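2-hydroxyisobutanoyl-CoA mutase large subunit (Aquincola tertiaricarbonis, PDB 4R3U) catalyses, together with a small cobalamin-binding subunit, the reversible isomerization of 2-hydroxyisobutanoyl-CoA to (3S)-3-hydroxybutanoyl-CoA. Local coordinates at residues A[211-217]-A[274-278]; A[289-294]-A[330-335]. The contacts are given in a common frame with arbitrary orientation. Numbering follows the deposited sequence.

Contact 1 of 2, residues A[211-217]-A[274-278]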
loop_
_atom_site.group_PDB
_atom_site.type_symbol
_atom_site.label_atom_id
_atom_site.label_comp_id
_atom_site.label_asym_id
_atom_site.label_seq_id
_atom_site.Cartn_x
_atom_site.Cartn_y
_atom_site.Cartn_z
ATOM N N ASP A 211 -27.151 -15.172 -3.477
ATOM C CA ASP A 211 -27.234 -14.834 -4.915
ATOM C C ASP A 211 -26.897 -16.009 -5.810
ATOM O O ASP A 211 -25.731 -16.324 -6.014
ATOM C CB ASP A 211 -26.334 -13.612 -5.263
ATOM C CG ASP A 211 -26.388 -13.111 -6.696
ATOM O OD1 ASP A 211 -27.078 -13.751 -7.541
ATOM O OD2 ASP A 211 -25.720 -12.111 -6.987
ATOM N N ILE A 212 -27.935 -16.619 -6.368
ATOM C CA ILE A 212 -27.799 -17.774 -7.261
ATOM C C ILE A 212 -27.519 -17.416 -8.726
ATOM O O ILE A 212 -26.848 -18.166 -9.419
ATOM C CB ILE A 212 -28.958 -18.775 -7.070
ATOM C CG1 ILE A 212 -28.564 -20.192 -7.485
ATOM C CG2 ILE A 212 -30.273 -18.293 -7.730
ATOM C CD1 ILE A 212 -27.713 -20.924 -6.497
ATOM N N LEU A 213 -27.986 -16.267 -9.186
ATOM C CA LEU A 213 -27.764 -15.850 -10.573
ATOM C C LEU A 213 -26.273 -15.766 -10.920
ATOM O O LEU A 213 -25.847 -16.271 -11.969
ATOM C CB LEU A 213 -28.578 -14.574 -10.919
ATOM C CG LEU A 213 -30.147 -14.707 -10.751
ATOM C CD1 LEU A 213 -30.849 -13.390 -10.881
ATOM C CD2 LEU A 213 -30.752 -15.706 -11.701
ATOM N N LYS A 214 -25.466 -15.288 -9.967
ATOM C CA LYS A 214 -24.031 -15.174 -10.147
ATOM C C LYS A 214 -23.341 -16.527 -10.082
ATOM O O LYS A 214 -22.205 -16.646 -10.518
ATOM C CB LYS A 214 -23.437 -14.144 -9.157
ATOM C CG LYS A 214 -23.469 -14.532 -7.693
ATOM C CD LYS A 214 -22.188 -15.184 -7.209
ATOM C CE LYS A 214 -22.194 -15.248 -5.699
ATOM N NZ LYS A 214 -23.128 -16.284 -5.144
ATOM N N GLU A 215 -24.019 -17.546 -9.511
ATOM C CA GLU A 215 -23.523 -18.930 -9.419
ATOM C C GLU A 215 -23.573 -19.570 -10.801
ATOM O O GLU A 215 -22.603 -20.192 -11.216
ATOM C CB GLU A 215 -24.351 -19.736 -8.406
ATOM C CG GLU A 215 -24.098 -19.335 -6.945
ATOM C CD GLU A 215 -22.656 -19.443 -6.496
ATOM O OE1 GLU A 215 -21.947 -20.336 -6.999
ATOM O OE2 GLU A 215 -22.201 -18.576 -5.723
ATOM N N TYR A 216 -24.681 -19.351 -11.545
ATOM C CA TYR A 216 -24.810 -19.854 -12.920
ATOM C C TYR A 216 -23.823 -19.139 -13.846
ATOM O O TYR A 216 -23.209 -19.756 -14.716
ATOM C CB TYR A 216 -26.256 -19.708 -13.436
ATOM C CG TYR A 216 -27.259 -20.508 -12.637
ATOM C CD1 TYR A 216 -27.259 -21.901 -12.671
ATOM C CD2 TYR A 216 -28.222 -19.876 -11.858
ATOM C CE1 TYR A 216 -28.168 -22.644 -11.912
ATOM C CE2 TYR A 216 -29.143 -20.608 -11.106
ATOM C CZ TYR A 216 -29.105 -21.992 -11.125
ATOM O OH TYR A 216 -30.003 -22.715 -10.370
ATOM N N MET A 217 -23.669 -17.834 -13.620
ATOM C CA MET A 217 -22.810 -16.924 -14.350
ATOM C C MET A 217 -21.318 -17.188 -14.049
ATOM O O MET A 217 -20.496 -17.213 -14.976
ATOM C CB MET A 217 -23.132 -15.485 -13.893
ATOM C CG MET A 217 -24.292 -14.837 -14.553
ATOM S SD MET A 217 -24.181 -13.054 -14.223
ATOM C CE MET A 217 -25.789 -12.559 -14.759
ATOM N N ASN A 274 -28.624 -8.803 -12.403
ATOM C CA ASN A 274 -29.088 -9.768 -11.398
ATOM C C ASN A 274 -30.011 -9.102 -10.377
ATOM O O ASN A 274 -31.060 -9.669 -10.055
ATOM C CB ASN A 274 -27.900 -10.449 -10.718
ATOM C CG ASN A 274 -27.243 -11.508 -11.586
ATOM O OD1 ASN A 274 -27.804 -11.963 -12.594
ATOM N ND2 ASN A 274 -26.075 -11.991 -11.174
ATOM N N LEU A 275 -29.661 -7.875 -9.926
ATOM C CA LEU A 275 -30.490 -7.098 -9.004
ATOM C C LEU A 275 -31.902 -6.902 -9.584
ATOM O O LEU A 275 -32.885 -7.171 -8.889
ATOM C CB LEU A 275 -29.853 -5.725 -8.673
ATOM C CG LEU A 275 -30.821 -4.654 -8.121
ATOM C CD1 LEU A 275 -31.125 -4.869 -6.645
ATOM C CD2 LEU A 275 -30.310 -3.281 -8.390
ATOM N N ILE A 276 -31.992 -6.443 -10.837
ATOM C CA ILE A 276 -33.264 -6.196 -11.511
ATOM C C ILE A 276 -34.171 -7.445 -11.493
ATOM O O ILE A 276 -35.335 -7.344 -11.106
ATOM C CB ILE A 276 -33.029 -5.596 -12.923
ATOM C CG1 ILE A 276 -32.554 -4.133 -12.800
ATOM C CG2 ILE A 276 -34.306 -5.749 -13.837
ATOM C CD1 ILE A 276 -31.661 -3.657 -13.958
ATOM N N THR A 277 -33.602 -8.618 -11.828
ATOM C CA THR A 277 -34.295 -9.910 -11.841
ATOM C C THR A 277 -34.891 -10.208 -10.463
ATOM O O THR A 277 -36.070 -10.563 -10.376
ATOM C CB THR A 277 -33.334 -10.990 -12.329
ATOM O OG1 THR A 277 -32.674 -10.508 -13.491
ATOM C CG2 THR A 277 -34.017 -12.307 -12.636
ATOM N N TYR A 278 -34.092 -10.023 -9.400
ATOM C CA TYR A 278 -34.454 -10.256 -8.000
ATOM C C TYR A 278 -35.574 -9.357 -7.517
ATOM O O TYR A 278 -36.521 -9.855 -6.906
ATOM C CB TYR A 278 -33.209 -10.145 -7.081
ATOM C CG TYR A 278 -32.213 -11.294 -7.192
ATOM C CD1 TYR A 278 -32.647 -12.623 -7.247
ATOM C CD2 TYR A 278 -30.839 -11.059 -7.152
ATOM C CE1 TYR A 278 -31.741 -13.679 -7.316
ATOM C CE2 TYR A 278 -29.919 -12.108 -7.232
ATOM C CZ TYR A 278 -30.376 -13.420 -7.288
ATOM O OH TYR A 278 -29.505 -14.484 -7.345
HETATM O O HOH W 1 -24.766 -10.965 -9.106
#
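N274, Y278 and L213 carry most of this contact, where residues 211-217, a turn and the helix it leads into, meet the long helix 264-283. The short helical segments run at 138° to one another with axes 11.7 Å apart, a gap wide enough for a whole tyrosine side chain. Y278 spans it: its OH donates to D211 OD1 at 2.5 Å and accepts a weak bond from I212 N at 2.8 Å, so the phenol docks on the turn. D211 does double duty, because the same OD1 caps that turn by accepting from K214 N at 3.3 Å. L213 lies over one face of the tyrosine ring, a CH-pi contact with CD1 3.8 Å from the centroid. One turn back from Y278, N274 faces L213, its nearest residue by CA atoms at 6.3 Å. N274 OD1 lies 3.2 Å from L213 CB and 3.0 Å from M217 CE; N274 ND2 reaches D211 OD2 through a water, 2.7 Å from ND2 and 2.6 Å from OD2. The K214 side chain, paired with E215 and bonded to N180, comes within about 6 Å of bound 3-hydroxybutanoyl-CoA, beside H256 and Q209, which bind it. In the TIM barrel of this mutase family, the contact joins the helix after strand 206-208 to the one leading on toward strand 298-302. Around it, strand 252-253 lies against D211, K214 and N274, helix 226-243 packs on I212, L213 and Y278, and helix 446-451 touches L213, M217 and N274.

Contact 2 of 2, residues A[289-294]-A[330-335]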
loop_
_atom_site.group_PDB
_atom_site.type_symbol
_atom_site.label_atom_id
_atom_site.label_comp_id
_atom_site.label_asym_id
_atom_site.label_seq_id
_atom_site.Cartn_x
_atom_site.Cartn_y
_atom_site.Cartn_z
ATOM N N VAL A 289 -41.376 -2.555 -3.044
ATOM C CA VAL A 289 -39.925 -2.328 -3.108
ATOM C C VAL A 289 -39.348 -1.788 -1.800
ATOM O O VAL A 289 -38.298 -2.258 -1.356
ATOM C CB VAL A 289 -39.481 -1.450 -4.310
ATOM C CG1 VAL A 289 -38.045 -1.767 -4.707
ATOM C CG2 VAL A 289 -40.424 -1.587 -5.503
ATOM N N ASP A 290 -40.038 -0.821 -1.172
ATOM C CA ASP A 290 -39.561 -0.194 0.066
ATOM C C ASP A 290 -39.591 -1.098 1.319
ATOM O O ASP A 290 -38.959 -0.772 2.327
ATOM C CB ASP A 290 -40.196 1.196 0.274
ATOM C CG ASP A 290 -39.847 2.222 -0.798
ATOM O OD1 ASP A 290 -38.696 2.229 -1.260
ATOM O OD2 ASP A 290 -40.712 3.062 -1.125
ATOM N N GLU A 291 -40.270 -2.259 1.235
ATOM C CA GLU A 291 -40.310 -3.226 2.336
ATOM C C GLU A 291 -39.003 -4.046 2.400
ATOM O O GLU A 291 -38.739 -4.656 3.436
ATOM C CB GLU A 291 -41.490 -4.205 2.174
ATOM C CG GLU A 291 -42.886 -3.625 2.326
ATOM C CD GLU A 291 -43.969 -4.691 2.346
ATOM O OE1 GLU A 291 -44.844 -4.669 1.446
ATOM O OE2 GLU A 291 -43.928 -5.563 3.247
ATOM N N PHE A 292 -38.213 -4.114 1.296
ATOM C CA PHE A 292 -37.015 -4.965 1.235
ATOM C C PHE A 292 -35.769 -4.318 0.647
ATOM O O PHE A 292 -34.665 -4.648 1.087
ATOM C CB PHE A 292 -37.335 -6.308 0.531
ATOM C CG PHE A 292 -37.606 -6.199 -0.954
ATOM C CD1 PHE A 292 -38.882 -5.900 -1.424
ATOM C CD2 PHE A 292 -36.583 -6.392 -1.885
ATOM C CE1 PHE A 292 -39.127 -5.780 -2.795
ATOM C CE2 PHE A 292 -36.829 -6.267 -3.256
ATOM C CZ PHE A 292 -38.099 -5.955 -3.699
ATOM N N ALA A 293 -35.921 -3.396 -0.333
ATOM C CA ALA A 293 -34.786 -2.693 -0.947
ATOM C C ALA A 293 -33.796 -2.069 0.049
ATOM O O ALA A 293 -32.576 -2.223 -0.172
ATOM C CB ALA A 293 -35.247 -1.681 -1.961
ATOM N N PRO A 294 -34.248 -1.462 1.189
ATOM C CA PRO A 294 -33.272 -0.912 2.157
ATOM C C PRO A 294 -32.260 -1.932 2.700
ATOM O O PRO A 294 -31.124 -1.562 2.995
ATOM C CB PRO A 294 -34.162 -0.379 3.284
ATOM C CG PRO A 294 -35.465 -0.118 2.658
ATOM C CD PRO A 294 -35.631 -1.180 1.629
ATOM N N ALA A 330 -39.102 3.464 -6.026
ATOM C CA ALA A 330 -38.839 3.461 -4.585
ATOM C C ALA A 330 -39.024 4.877 -4.033
ATOM O O ALA A 330 -38.735 5.858 -4.733
ATOM C CB ALA A 330 -37.425 2.960 -4.300
ATOM N N ARG A 331 -39.585 4.980 -2.812
ATOM C CA ARG A 331 -39.824 6.264 -2.155
ATOM C C ARG A 331 -39.016 6.437 -0.861
ATOM O O ARG A 331 -38.858 7.569 -0.395
ATOM C CB ARG A 331 -41.324 6.503 -1.957
ATOM C CG ARG A 331 -42.083 6.342 -3.252
ATOM C CD ARG A 331 -43.474 6.861 -3.223
ATOM N NE ARG A 331 -44.165 6.659 -4.491
ATOM C CZ ARG A 331 -43.862 7.262 -5.643
ATOM N NH1 ARG A 331 -42.851 8.124 -5.707
ATOM N NH2 ARG A 331 -44.591 7.039 -6.728
ATOM N N ASN A 332 -38.504 5.324 -0.293
ATOM C CA ASN A 332 -37.682 5.308 0.913
ATOM C C ASN A 332 -36.238 5.521 0.452
ATOM O O ASN A 332 -35.749 4.735 -0.370
ATOM C CB ASN A 332 -37.841 3.963 1.681
ATOM C CG ASN A 332 -37.084 3.808 3.002
ATOM O OD1 ASN A 332 -36.063 4.455 3.276
ATOM N ND2 ASN A 332 -37.550 2.883 3.833
ATOM N N PRO A 333 -35.546 6.577 0.965
ATOM C CA PRO A 333 -34.164 6.849 0.524
ATOM C C PRO A 333 -33.184 5.695 0.701
ATOM O O PRO A 333 -32.286 5.542 -0.136
ATOM C CB PRO A 333 -33.759 8.082 1.338
ATOM C CG PRO A 333 -34.716 8.118 2.482
ATOM C CD PRO A 333 -36.004 7.592 1.935
ATOM N N GLU A 334 -33.395 4.852 1.746
ATOM C CA GLU A 334 -32.585 3.656 2.057
ATOM C C GLU A 334 -32.673 2.596 0.961
ATOM O O GLU A 334 -31.751 1.785 0.807
ATOM C CB GLU A 334 -32.980 3.032 3.398
ATOM C CG GLU A 334 -32.874 3.959 4.599
ATOM C CD GLU A 334 -32.973 3.208 5.908
ATOM O OE1 GLU A 334 -33.881 2.358 6.044
ATOM O OE2 GLU A 334 -32.113 3.444 6.785
ATOM N N SER A 335 -33.758 2.614 0.179
ATOM C CA SER A 335 -33.963 1.719 -0.963
ATOM C C SER A 335 -33.012 2.093 -2.118
ATOM O O SER A 335 -32.748 1.273 -2.987
ATOM C CB SER A 335 -35.396 1.843 -1.461
ATOM O OG SER A 335 -36.304 1.294 -0.527
#
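Neither segment is a regular helix or strand. Residues 289-291 take helical backbone angles, and V289 O accepts from both F292 N (3.2 Å) and A293 N (2.8 Å), a tight turn that passes into the 3-10 segment beginning at A293 and P294. Across from it, 330-335 runs extended at A330, then turns through P333 and E334, with N332 OD1 accepting from E334 N at 3.1 Å, an Asx turn; S335 N also closes back on N332 O at 3.0 Å. Both are helix-to-strand loops of the TIM barrel, leading into the adjacent parallel strands 298-302 and 340-344. The two backbones draw together toward their C-terminal ends: D290 and N332 have CA atoms 5.9 Å apart, P294 and S335 only 4.1 Å.

D290 is the side chain that fastens the loops. Its carboxylate points into the opposite turn and takes three bonds: OD2 from R331 N at 2.8 Å, and OD1 from S335 OG at 2.7 Å and, weakly, from N332 N at 3.2 Å. One acid therefore satisfies two successive amides and a hydroxyl. A293 CB closes on the same S335 OG at 3.5 Å, and behind it V289 and A293 both pack on M324 of helix 306-327. P294 leads directly into R295, a residue that binds the acyl-CoA, and the P294 carbonyl is held by R337. The P294 ring rests against the second loop, P294 CB 3.6 Å from E334 CB, and P294 CA makes a nearly straight CA-H...O contact with E334 O at 3.4 Å.

How the contacts relate
From the N terminus, the chain leaves strand 206-208 for helix 213-219, passes through helix 226-243 and strands 247-248 and 252-253, and returns along helix 264-283, where contact 1 closes its loop. That same helix leads to residues 289-294, which open contact 2; the chain then crosses strand 298-302 and helix 306-327 before 330-335 closes it. The loops follow in series, neither nesting nor crossing. The centres of contacts 1 and 2 lie about 20 Å apart, and the two do not touch. Contact 1 is a buried join between helices, whereas contact 2 ties two barrel loops farther from the chain's centre; both lie near bound acyl-CoA.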